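Local coordinates for axin interactor, dorsalization associated protein (PDB 2QZQ), which inhibits axin-mediated JNK activation by binding axin and disrupting axin homodimerization, acting as a ventralizing factor in the embryo, with this chain being the C-terminal C2 domain, at residues E21-K26 and F88-Y93; S39-D42 and I46-N49; H92-P95 and T100-K103; F107-E112 and F129-L134. All coordinates share one frame; numbering follows the deposited sequence.

Contact 1 (E21-K26 and F88-Y93); sequences EKIGLK and FEFKHY
Ile-23, Leu-25 and Phe-90 meet in the hydrophobic interior of the C2-type beta sandwich, where strand 15-24 and the residues just after it face strand 85-94 across the core. No hydrogen bond joins the two segments; the strands are not neighbours in the sheet, and the CA atoms of Ile-23 and Phe-90 stand 8.7 Å apart, a gap that side chains have to fill. Phe-90 does most of this. Its CG lies opposite the backbone N (chi1 177°), which sends the ring out from its strand toward the other layer. Leu-25 comes from the opposite direction and sets one methyl on the ring: CD1 lies 3.6 Å from the ring centroid of Phe-90 and only 16° off the normal, a CH-pi contact over the face that is shifted somewhat toward the CZ side. Ile-23 brings two branches to the same ring at a slant, its CG2 near Phe-90 CE1 and its CD1 near Phe-90 CD1. All three residues are buried, and the cluster goes on into the surrounding strands: Ile-65 of strand 64-72 touches both Ile-23 and Phe-90, while Pro-34 of strand 34-41 also packs on Phe-90. Just before Ile-23, Glu-21 and Lys-22 form a classic beta bulge opposite His-145. The closest approach between the segments is that of Leu-25 CD1 to Phe-90 CZ, 3.5 Å.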
loop_
_atom_site.group_PDB
_atom_site.type_symbol
_atom_site.label_atom_id
_atom_site.label_comp_id
_atom_site.label_asym_id
_atom_site.label_seq_id
_atom_site.Cartn_x
_atom_site.Cartn_y
_atom_site.Cartn_z
ATOM N N GLU A 21 2.193 -6.652 6.052
ATOM C CA GLU A 21 3.060 -7.515 6.834
ATOM C C GLU A 21 4.479 -7.010 6.741
ATOM O O GLU A 21 5.076 -6.650 7.738
ATOM C CB GLU A 21 2.944 -8.970 6.374
ATOM C CG GLU A 21 1.490 -9.465 6.517
ATOM C CD GLU A 21 1.259 -10.904 6.058
ATOM O OE1 GLU A 21 2.054 -11.431 5.260
ATOM O OE2 GLU A 21 0.249 -11.498 6.502
ATOM N N LYS A 22 5.014 -6.985 5.527
ATOM C CA LYS A 22 6.395 -6.583 5.333
ATOM C C LYS A 22 6.584 -6.195 3.874
ATOM O O LYS A 22 5.742 -6.512 3.037
ATOM C CB LYS A 22 7.344 -7.708 5.718
ATOM C CG LYS A 22 7.373 -8.879 4.760
ATOM C CD LYS A 22 8.162 -10.036 5.332
ATOM C CE LYS A 22 7.953 -11.282 4.475
ATOM N NZ LYS A 22 8.804 -12.409 4.930
ATOM N N ILE A 23 7.682 -5.500 3.598
ATOM C CA ILE A 23 8.059 -5.189 2.236
ATOM C C ILE A 23 9.511 -5.604 2.013
ATOM O O ILE A 23 10.402 -5.275 2.820
ATOM C CB ILE A 23 7.782 -3.696 1.859
ATOM C CG1 ILE A 23 8.064 -3.450 0.356
ATOM C CG2 ILE A 23 8.573 -2.723 2.719
ATOM C CD1 ILE A 23 7.712 -2.001 -0.087
ATOM N N GLY A 24 9.726 -6.354 0.937
ATOM C CA GLY A 24 11.054 -6.738 0.483
ATOM C C GLY A 24 11.638 -5.669 -0.418
ATOM O O GLY A 24 10.981 -5.201 -1.374
ATOM N N LEU A 25 12.869 -5.275 -0.110
ATOM C CA LEU A 25 13.606 -4.302 -0.913
ATOM C C LEU A 25 15.090 -4.672 -0.855
ATOM O O LEU A 25 15.597 -5.088 0.190
ATOM C CB LEU A 25 13.372 -2.873 -0.378
ATOM C CG LEU A 25 11.952 -2.277 -0.376
ATOM C CD1 LEU A 25 11.847 -1.020 0.531
ATOM C CD2 LEU A 25 11.480 -1.924 -1.763
ATOM N N LYS A 26 15.793 -4.566 -1.976
ATOM C CA LYS A 26 17.200 -4.971 -1.999
ATOM C C LYS A 26 17.990 -4.176 -0.947
ATOM O O LYS A 26 18.927 -4.671 -0.355
ATOM C CB LYS A 26 17.811 -4.732 -3.388
ATOM C CG LYS A 26 17.439 -5.776 -4.438
ATOM C CD LYS A 26 17.152 -5.146 -5.821
ATOM C CE LYS A 26 18.359 -5.119 -6.750
ATOM N NZ LYS A 26 17.905 -5.331 -8.183
ATOM N N PHE A 88 -0.034 1.477 -2.733
ATOM C CA PHE A 88 0.819 1.394 -1.573
ATOM C C PHE A 88 2.114 2.021 -2.043
ATOM O O PHE A 88 2.741 1.488 -2.959
ATOM C CB PHE A 88 1.078 -0.069 -1.175
ATOM C CG PHE A 88 -0.182 -0.863 -1.024
ATOM C CD1 PHE A 88 -0.792 -0.995 0.209
ATOM C CD2 PHE A 88 -0.800 -1.411 -2.150
ATOM C CE1 PHE A 88 -2.007 -1.708 0.335
ATOM C CE2 PHE A 88 -1.983 -2.117 -2.026
ATOM C CZ PHE A 88 -2.596 -2.244 -0.791
ATOM N N GLU A 89 2.436 3.184 -1.486
ATOM C CA GLU A 89 3.664 3.919 -1.851
ATOM C C GLU A 89 4.609 3.847 -0.675
ATOM O O GLU A 89 4.248 4.274 0.406
ATOM C CB GLU A 89 3.360 5.377 -2.134
ATOM C CG GLU A 89 2.510 5.610 -3.378
ATOM C CD GLU A 89 2.203 7.075 -3.562
ATOM O OE1 GLU A 89 1.307 7.580 -2.849
ATOM O OE2 GLU A 89 2.873 7.706 -4.395
ATOM N N PHE A 90 5.803 3.311 -0.908
ATOM C CA PHE A 90 6.814 3.187 0.116
ATOM C C PHE A 90 7.647 4.462 0.110
ATOM O O PHE A 90 8.212 4.846 -0.916
ATOM C CB PHE A 90 7.685 1.976 -0.141
ATOM C CG PHE A 90 8.816 1.821 0.845
ATOM C CD1 PHE A 90 8.649 1.072 1.988
ATOM C CD2 PHE A 90 10.048 2.451 0.612
ATOM C CE1 PHE A 90 9.714 0.937 2.899
ATOM C CE2 PHE A 90 11.088 2.330 1.490
ATOM C CZ PHE A 90 10.929 1.560 2.644
ATOM N N LYS A 91 7.667 5.126 1.269
ATOM C CA LYS A 91 8.346 6.410 1.422
ATOM C C LYS A 91 9.402 6.327 2.509
ATOM O O LYS A 91 9.280 5.545 3.454
ATOM C CB LYS A 91 7.319 7.475 1.752
ATOM C CG LYS A 91 6.355 7.768 0.557
ATOM C CD LYS A 91 5.341 8.806 0.918
ATOM C CE LYS A 91 4.290 8.963 -0.154
ATOM N NZ LYS A 91 3.209 9.876 0.339
ATOM N N HIS A 92 10.442 7.154 2.378
ATOM C CA HIS A 92 11.568 7.110 3.292
ATOM C C HIS A 92 12.306 8.453 3.233
ATOM O O HIS A 92 12.155 9.239 2.266
ATOM C CB HIS A 92 12.491 5.896 3.018
ATOM C CG HIS A 92 13.233 5.968 1.712
ATOM N ND1 HIS A 92 12.597 6.014 0.486
ATOM C CD2 HIS A 92 14.557 6.029 1.443
ATOM C CE1 HIS A 92 13.498 6.103 -0.475
ATOM N NE2 HIS A 92 14.694 6.105 0.078
ATOM N N TYR A 93 13.084 8.697 4.281
ATOM C CA TYR A 93 13.818 9.960 4.424
ATOM C C TYR A 93 15.172 9.830 3.755
ATOM O O TYR A 93 15.934 8.936 4.104
ATOM C CB TYR A 93 14.035 10.256 5.921
ATOM C CG TYR A 93 14.878 11.501 6.164
ATOM C CD1 TYR A 93 14.335 12.762 5.949
ATOM C CD2 TYR A 93 16.207 11.402 6.584
ATOM C CE1 TYR A 93 15.092 13.935 6.171
ATOM C CE2 TYR A 93 16.969 12.558 6.816
ATOM C CZ TYR A 93 16.409 13.814 6.597
ATOM O OH TYR A 93 17.152 14.972 6.808
#

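Contact 2 (S39-D42 and I46-N49); sequences SVKD and IDLN
Lys-41 and Asp-47 run alongside each other in the same direction and join in a salt bridge: NZ of Lys-41 is 2.8 Å from OD1 of Asp-47, coming in from above the carboxylate plane. The lysine chain bends at chi2 (-64°) and again at chi4, which folds its CD and CE over the same oxygen and lets NZ make a weak bond to Ser-39 OG as well. Beneath this pair the backbones are held by two bonds. Leu-48 N donates to Val-40 O at 2.8 Å in an almost straight bond (178°), and Asp-42 N donates to Ile-46 O at 2.7 Å. They flank Lys-41 and Asp-47, whose backbones form a single bridge where the chain reverses after strand 34-41 of the C2 sandwich. The Asp-42 side chain bridges the turn too: its OD1 accepts Ile-46 N at 3.0 Å, again from above the carboxylate plane, and takes a weak bond from Asn-44 N. On the apolar side Leu-48 CD1 lies against the backbone of Lys-41 and Asp-42 and meets Val-40 CG1 at 4.1 Å. A water takes the N-H of Val-40 and lies within bonding distance of Asp-47 OD1 and Asn-49 O. With an alanine in place of Lys-41, the Asp-47 carboxylate would probably lose its charged mate and be freer to turn. Farther out, the ring of Phe-129 makes a cation-pi contact with Lys-41, and Arg-75 NH2 binds Leu-48 O.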
loop_
_atom_site.group_PDB
_atom_site.type_symbol
_atom_site.label_atom_id
_atom_site.label_comp_id
_atom_site.label_asym_id
_atom_site.label_seq_id
_atom_site.Cartn_x
_atom_site.Cartn_y
_atom_site.Cartn_z
ATOM N N SER A 39 -3.578 4.713 -0.604
ATOM C CA SER A 39 -4.615 5.503 -1.199
ATOM C C SER A 39 -5.492 4.597 -2.093
ATOM O O SER A 39 -5.070 3.510 -2.489
ATOM C CB SER A 39 -4.015 6.655 -2.010
ATOM O OG SER A 39 -3.195 6.207 -3.081
ATOM N N VAL A 40 -6.713 5.063 -2.364
ATOM C CA VAL A 40 -7.620 4.393 -3.294
ATOM C C VAL A 40 -7.925 5.403 -4.397
ATOM O O VAL A 40 -8.470 6.491 -4.119
ATOM C CB VAL A 40 -8.910 3.929 -2.595
ATOM C CG1 VAL A 40 -9.807 3.156 -3.574
ATOM C CG2 VAL A 40 -8.568 3.026 -1.380
ATOM N N LYS A 41 -7.546 5.057 -5.626
ATOM C CA LYS A 41 -7.624 5.974 -6.769
ATOM C C LYS A 41 -8.611 5.454 -7.792
ATOM O O LYS A 41 -8.691 4.246 -7.986
ATOM C CB LYS A 41 -6.246 6.118 -7.456
ATOM C CG LYS A 41 -5.114 6.724 -6.583
ATOM C CD LYS A 41 -5.393 8.150 -6.188
ATOM C CE LYS A 41 -4.085 8.929 -5.944
ATOM N NZ LYS A 41 -3.678 8.922 -4.542
ATOM N N ASP A 42 -9.346 6.349 -8.455
ATOM C CA ASP A 42 -10.195 5.923 -9.587
ATOM C C ASP A 42 -9.359 5.631 -10.834
ATOM O O ASP A 42 -8.124 5.748 -10.816
ATOM C CB ASP A 42 -11.390 6.879 -9.864
ATOM C CG ASP A 42 -10.980 8.245 -10.430
ATOM O OD1 ASP A 42 -9.821 8.453 -10.832
ATOM O OD2 ASP A 42 -11.852 9.146 -10.467
ATOM N N ILE A 46 -7.498 9.684 -9.480
ATOM C CA ILE A 46 -8.077 10.613 -8.503
ATOM C C ILE A 46 -8.484 9.879 -7.245
ATOM O O ILE A 46 -9.135 8.834 -7.318
ATOM C CB ILE A 46 -9.338 11.371 -9.068
ATOM C CG1 ILE A 46 -9.023 12.106 -10.381
ATOM C CG2 ILE A 46 -9.971 12.319 -8.001
ATOM C CD1 ILE A 46 -7.723 12.922 -10.399
ATOM N N ASP A 47 -8.102 10.436 -6.092
ATOM C CA ASP A 47 -8.499 9.916 -4.783
ATOM C C ASP A 47 -10.001 9.768 -4.569
ATOM O O ASP A 47 -10.763 10.725 -4.721
ATOM C CB ASP A 47 -7.924 10.769 -3.667
ATOM C CG ASP A 47 -6.464 10.485 -3.430
ATOM O OD1 ASP A 47 -6.097 9.316 -3.172
ATOM O OD2 ASP A 47 -5.690 11.440 -3.531
ATOM N N LEU A 48 -10.404 8.545 -4.237
ATOM C CA LEU A 48 -11.792 8.210 -3.957
ATOM C C LEU A 48 -12.029 8.248 -2.449
ATOM O O LEU A 48 -13.170 8.312 -1.992
ATOM C CB LEU A 48 -12.108 6.813 -4.497
ATOM C CG LEU A 48 -12.270 6.638 -6.012
ATOM C CD1 LEU A 48 -12.069 5.171 -6.352
ATOM C CD2 LEU A 48 -13.652 7.111 -6.474
ATOM N N ASN A 49 -10.926 8.196 -1.699
ATOM C CA ASN A 49 -10.901 8.079 -0.247
ATOM C C ASN A 49 -9.812 9.006 0.309
ATOM O O ASN A 49 -8.911 9.430 -0.449
ATOM C CB ASN A 49 -10.489 6.663 0.188
ATOM C CG ASN A 49 -11.546 5.604 -0.072
ATOM O OD1 ASN A 49 -12.642 5.874 -0.587
ATOM N ND2 ASN A 49 -11.214 4.377 0.295
HETATM O O HOH W 1 -6.970 7.627 -1.206
#

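Contact 3 (H92-P95 and T100-K103); sequences HYKP and TSTK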
loop_
_atom_site.group_PDB
_atom_site.type_symbol
_atom_site.label_atom_id
_atom_site.label_comp_id
_atom_site.label_asym_id
_atom_site.label_seq_id
_atom_site.Cartn_x
_atom_site.Cartn_y
_atom_site.Cartn_z
ATOM N N HIS A 92 10.442 7.154 2.378
ATOM C CA HIS A 92 11.568 7.110 3.292
ATOM C C HIS A 92 12.306 8.453 3.233
ATOM O O HIS A 92 12.155 9.239 2.266
ATOM C CB HIS A 92 12.491 5.896 3.018
ATOM C CG HIS A 92 13.233 5.968 1.712
ATOM N ND1 HIS A 92 12.597 6.014 0.486
ATOM C CD2 HIS A 92 14.557 6.029 1.443
ATOM C CE1 HIS A 92 13.498 6.103 -0.475
ATOM N NE2 HIS A 92 14.694 6.105 0.078
ATOM N N TYR A 93 13.084 8.697 4.281
ATOM C CA TYR A 93 13.818 9.960 4.424
ATOM C C TYR A 93 15.172 9.830 3.755
ATOM O O TYR A 93 15.934 8.936 4.104
ATOM C CB TYR A 93 14.035 10.256 5.921
ATOM C CG TYR A 93 14.878 11.501 6.164
ATOM C CD1 TYR A 93 14.335 12.762 5.949
ATOM C CD2 TYR A 93 16.207 11.402 6.584
ATOM C CE1 TYR A 93 15.092 13.935 6.171
ATOM C CE2 TYR A 93 16.969 12.558 6.816
ATOM C CZ TYR A 93 16.409 13.814 6.597
ATOM O OH TYR A 93 17.152 14.972 6.808
ATOM N N LYS A 94 15.488 10.740 2.830
ATOM C CA LYS A 94 16.792 10.713 2.134
ATOM C C LYS A 94 17.741 11.705 2.812
ATOM O O LYS A 94 17.553 12.933 2.700
ATOM C CB LYS A 94 16.637 11.057 0.652
ATOM C CG LYS A 94 15.888 9.995 -0.155
ATOM C CD LYS A 94 15.855 10.407 -1.615
ATOM C CE LYS A 94 16.798 9.568 -2.488
ATOM N NZ LYS A 94 16.324 9.633 -3.925
ATOM N N PRO A 95 18.743 11.190 3.549
ATOM C CA PRO A 95 19.534 12.108 4.389
ATOM C C PRO A 95 20.380 13.130 3.634
ATOM O O PRO A 95 20.687 14.199 4.193
ATOM C CB PRO A 95 20.442 11.154 5.197
ATOM C CG PRO A 95 19.823 9.817 5.058
ATOM C CD PRO A 95 19.187 9.798 3.707
ATOM N N THR A 100 11.545 13.640 2.370
ATOM C CA THR A 100 10.928 12.332 2.137
ATOM C C THR A 100 10.693 12.078 0.654
ATOM O O THR A 100 10.195 12.946 -0.065
ATOM C CB THR A 100 9.594 12.260 2.864
ATOM O OG1 THR A 100 9.845 12.360 4.264
ATOM C CG2 THR A 100 8.845 10.898 2.566
ATOM N N SER A 101 11.063 10.881 0.207
ATOM C CA SER A 101 11.012 10.513 -1.198
ATOM C C SER A 101 10.122 9.266 -1.274
ATOM O O SER A 101 10.110 8.454 -0.357
ATOM C CB SER A 101 12.423 10.193 -1.695
ATOM O OG SER A 101 12.458 9.638 -3.022
ATOM N N THR A 102 9.348 9.169 -2.344
ATOM C CA THR A 102 8.662 7.934 -2.697
ATOM C C THR A 102 9.672 7.107 -3.482
ATOM O O THR A 102 10.203 7.564 -4.479
ATOM C CB THR A 102 7.459 8.203 -3.590
ATOM O OG1 THR A 102 6.573 9.101 -2.925
ATOM C CG2 THR A 102 6.729 6.904 -3.878
ATOM N N LYS A 103 9.972 5.909 -3.001
ATOM C CA LYS A 103 10.940 5.037 -3.644
ATOM C C LYS A 103 10.261 4.198 -4.709
ATOM O O LYS A 103 10.779 3.991 -5.811
ATOM C CB LYS A 103 11.496 4.092 -2.585
ATOM C CG LYS A 103 12.592 3.135 -3.068
ATOM C CD LYS A 103 13.148 2.421 -1.822
ATOM C CE LYS A 103 14.291 1.528 -2.160
ATOM N NZ LYS A 103 15.483 2.388 -2.440
#
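The His-92 ring meets the start of the Lys-103 side chain at a slant, nearest CB, with CG and CD of the lysine a little farther along. This follows from chi1 of 68°, which sets CG of the histidine between its own backbone N and carbonyl carbon and brings the ring nearer to Lys-103. The charged end of the lysine is engaged beyond this contact, in a salt bridge to Asp-27. Behind this contact, the backbones of His-92 and Ser-101 form an antiparallel hydrogen-bonded pair: His-92 N donates to Ser-101 O at 3.0 Å, and Ser-101 N donates to His-92 O at 2.9 Å, both donors nearly in line with the carbonyls they meet. The same His-92 O also receives a CA-H...O contact from Thr-100 CA at 3.3 Å. Next along, Tyr-93 and Thr-100 make a non-hydrogen-bonded pair, their CA atoms 4.4 Å apart. Lys-94 brings its aliphatic middle back over Ser-101, and Lys-94 CD to Ser-101 CB at 3.4 Å is tighter than ordinary carbon packing. These pairs lie near the turn of the beta hairpin made by strands 85-94 and 99-109, whose short segments here run 119° apart. Beyond them, Tyr-93 bonds by its backbone to Ile-32 ahead of strand 34-41, and the backbone of Lys-103 bonds to that of Lys-125, just past strand 116-124.

Contact 4 (F107-E112 and F129-L134); sequences FMEMDE and FKRKKL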
loop_
_atom_site.group_PDB
_atom_site.type_symbol
_atom_site.label_atom_id
_atom_site.label_comp_id
_atom_site.label_asym_id
_atom_site.label_seq_id
_atom_site.Cartn_x
_atom_site.Cartn_y
_atom_site.Cartn_z
ATOM N N PHE A 107 0.261 -1.625 -6.482
ATOM C CA PHE A 107 -1.152 -1.357 -6.485
ATOM C C PHE A 107 -1.901 -2.652 -6.659
ATOM O O PHE A 107 -1.323 -3.667 -7.067
ATOM C CB PHE A 107 -1.518 -0.368 -7.599
ATOM C CG PHE A 107 -1.220 -0.876 -8.985
ATOM C CD1 PHE A 107 0.055 -0.789 -9.516
ATOM C CD2 PHE A 107 -2.232 -1.462 -9.754
ATOM C CE1 PHE A 107 0.326 -1.228 -10.824
ATOM C CE2 PHE A 107 -1.969 -1.935 -11.021
ATOM C CZ PHE A 107 -0.713 -1.817 -11.572
HETATM N N MSE A 108 -3.187 -2.611 -6.336
HETATM C CA MSE A 108 -4.064 -3.731 -6.631
HETATM C C MSE A 108 -5.396 -3.257 -7.175
HETATM O O MSE A 108 -5.999 -2.333 -6.627
HETATM C CB MSE A 108 -4.230 -4.679 -5.437
HETATM C CG MSE A 108 -4.596 -4.064 -4.103
HETATM SE SE MSE A 108 -4.742 -5.546 -2.745
HETATM C CE MSE A 108 -6.395 -5.898 -2.968
ATOM N N GLU A 109 -5.820 -3.891 -8.271
ATOM C CA GLU A 109 -7.125 -3.649 -8.883
ATOM C C GLU A 109 -8.253 -4.294 -8.069
ATOM O O GLU A 109 -8.013 -5.155 -7.225
ATOM C CB GLU A 109 -7.160 -4.149 -10.341
ATOM C CG GLU A 109 -6.105 -3.545 -11.326
ATOM C CD GLU A 109 -6.316 -2.054 -11.689
ATOM O OE1 GLU A 109 -7.376 -1.464 -11.395
ATOM O OE2 GLU A 109 -5.397 -1.448 -12.292
HETATM N N MSE A 110 -9.487 -3.886 -8.336
HETATM C CA MSE A 110 -10.654 -4.395 -7.594
HETATM C C MSE A 110 -10.809 -5.919 -7.646
HETATM O O MSE A 110 -11.172 -6.552 -6.648
HETATM C CB MSE A 110 -11.934 -3.750 -8.131
HETATM C CG MSE A 110 -12.058 -2.270 -7.865
HETATM SE SE MSE A 110 -11.896 -1.738 -5.959
HETATM C CE MSE A 110 -12.425 -3.171 -4.970
ATOM N N ASP A 111 -10.526 -6.498 -8.814
ATOM C CA ASP A 111 -10.685 -7.944 -9.022
ATOM C C ASP A 111 -9.604 -8.776 -8.310
ATOM O O ASP A 111 -9.649 -10.017 -8.309
ATOM C CB ASP A 111 -10.821 -8.274 -10.533
ATOM C CG ASP A 111 -9.532 -8.046 -11.339
ATOM O OD1 ASP A 111 -8.517 -7.512 -10.829
ATOM O OD2 ASP A 111 -9.530 -8.426 -12.529
ATOM N N GLU A 112 -8.642 -8.082 -7.676
ATOM C CA GLU A 112 -7.615 -8.722 -6.853
ATOM C C GLU A 112 -7.950 -8.784 -5.362
ATOM O O GLU A 112 -7.184 -9.350 -4.565
ATOM C CB GLU A 112 -6.270 -8.024 -7.020
ATOM C CG GLU A 112 -5.729 -8.084 -8.420
ATOM C CD GLU A 112 -4.370 -7.448 -8.501
ATOM O OE1 GLU A 112 -3.406 -8.140 -8.155
ATOM O OE2 GLU A 112 -4.270 -6.275 -8.913
ATOM N N PHE A 129 -0.436 6.918 -10.787
ATOM C CA PHE A 129 -1.737 6.630 -10.227
ATOM C C PHE A 129 -2.783 6.191 -11.244
ATOM O O PHE A 129 -3.845 5.717 -10.869
ATOM C CB PHE A 129 -2.245 7.815 -9.400
ATOM C CG PHE A 129 -1.491 8.021 -8.104
ATOM C CD1 PHE A 129 -1.465 7.031 -7.130
ATOM C CD2 PHE A 129 -0.813 9.217 -7.863
ATOM C CE1 PHE A 129 -0.799 7.242 -5.921
ATOM C CE2 PHE A 129 -0.147 9.431 -6.662
ATOM C CZ PHE A 129 -0.138 8.433 -5.697
ATOM N N LYS A 130 -2.450 6.293 -12.528
ATOM C CA LYS A 130 -3.271 5.679 -13.577
ATOM C C LYS A 130 -2.747 4.288 -13.973
ATOM O O LYS A 130 -3.407 3.580 -14.743
ATOM C CB LYS A 130 -3.346 6.600 -14.795
ATOM C CG LYS A 130 -4.099 7.911 -14.530
ATOM C CD LYS A 130 -3.956 8.814 -15.713
ATOM C CE LYS A 130 -4.572 10.171 -15.430
ATOM N NZ LYS A 130 -4.325 11.071 -16.576
ATOM N N ARG A 131 -1.596 3.892 -13.396
ATOM C CA ARG A 131 -0.899 2.611 -13.685
ATOM C C ARG A 131 -0.820 2.226 -15.182
ATOM O O ARG A 131 -0.987 1.077 -15.575
ATOM C CB ARG A 131 -1.373 1.445 -12.782
ATOM C CG ARG A 131 -2.848 1.109 -12.770
ATOM C CD ARG A 131 -3.647 1.869 -11.704
ATOM N NE ARG A 131 -5.069 1.488 -11.744
ATOM C CZ ARG A 131 -6.095 2.304 -11.463
ATOM N NH1 ARG A 131 -5.916 3.593 -11.112
ATOM N NH2 ARG A 131 -7.312 1.814 -11.505
ATOM N N LYS A 132 -0.546 3.233 -15.995
ATOM C CA LYS A 132 -0.457 3.093 -17.451
ATOM C C LYS A 132 0.953 2.725 -17.909
ATOM O O LYS A 132 1.120 1.994 -18.882
ATOM C CB LYS A 132 -0.843 4.427 -18.100
ATOM C CG LYS A 132 -2.296 4.865 -17.915
ATOM C CD LYS A 132 -3.239 3.719 -18.128
ATOM C CE LYS A 132 -4.527 4.161 -18.804
ATOM N NZ LYS A 132 -5.076 2.958 -19.492
ATOM N N LYS A 133 1.957 3.275 -17.236
ATOM C CA LYS A 133 3.351 3.020 -17.582
ATOM C C LYS A 133 4.118 2.614 -16.336
ATOM O O LYS A 133 4.217 3.394 -15.406
ATOM C CB LYS A 133 4.007 4.241 -18.231
ATOM C CG LYS A 133 3.708 4.408 -19.716
ATOM C CD LYS A 133 4.157 5.788 -20.251
ATOM C CE LYS A 133 5.660 5.913 -20.338
ATOM N NZ LYS A 133 5.941 7.149 -21.159
ATOM N N LEU A 134 4.646 1.392 -16.343
ATOM C CA LEU A 134 5.265 0.762 -15.158
ATOM C C LEU A 134 6.705 0.300 -15.404
ATOM O O LEU A 134 6.997 -0.363 -16.403
ATOM C CB LEU A 134 4.393 -0.417 -14.683
ATOM C CG LEU A 134 2.900 -0.103 -14.445
ATOM C CD1 LEU A 134 2.073 -1.345 -14.169
ATOM C CD2 LEU A 134 2.734 0.928 -13.274
#
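Arg-131 packs its aliphatic chain on Phe-107 and turns its guanidinium to Glu-109, and this is the close part of the contact. CB of Arg-131 stands over one face of the Phe-107 ring, 3.8 Å from the centroid and 20° off the normal, a CH-pi contact, while CG continues across toward CE2. The chain then bends at chi2 (-90°), carrying the guanidinium past the ring to the carboxylate. There the grip is side-on: NE reaches Glu-109 OE2 at 3.0 Å in the guanidinium plane, and NH2 reaches OE1 of Glu-109, which offers its syn lone pair, at a longer 3.3 Å. The remaining nitrogen, NH1, bonds Phe-129 O at 3.0 Å and so ties the arginine to its own loop; it also bonds Asp-42 O. A leucine in place of Arg-131 would probably leave the Glu-109 carboxylate without its mate and the carbonyl of Phe-129 without this donor. The other side is looser. Leu-134 touches the ring only at its edge, CD1 lying 3.8 Å from Phe-107 CE1, while Lys-130, Lys-132 and Lys-133 of the same loop are exposed. The contact thus fastens the loop between strands 116-124 and 144-151 to the end of strand 99-109: Tyr-123 of strand 116-124 touches both Phe-107 and Leu-134, and Ala-85 of strand 85-94 lies against Glu-109 and Arg-131.

How the contacts relate
Contacts 1 and 3 share strand 85-94, with His-92 and Tyr-93 common to both and their centres 11 Å apart; Phe-90 O and Lys-103 N, 2.9 Å apart, probably hydrogen bond between them. Contacts 2 and 4 use strands 34-41 and 99-109, its neighbours on either side in the sheet. Contact 2 lies across the chain's centre from contact 1, and touches contact 4, 12 Å between centres, where Arg-131 NH1 probably bonds Asp-42 O at 3.1 Å. Glu-89 touches Phe-129, linking contact 1 to contact 4. Contacts 3 and 4 both lie on strand 99-109, yet their centres are 23 Å apart. Contact 2 and segment 21-26 fall within the region that, by similarity, binds axin.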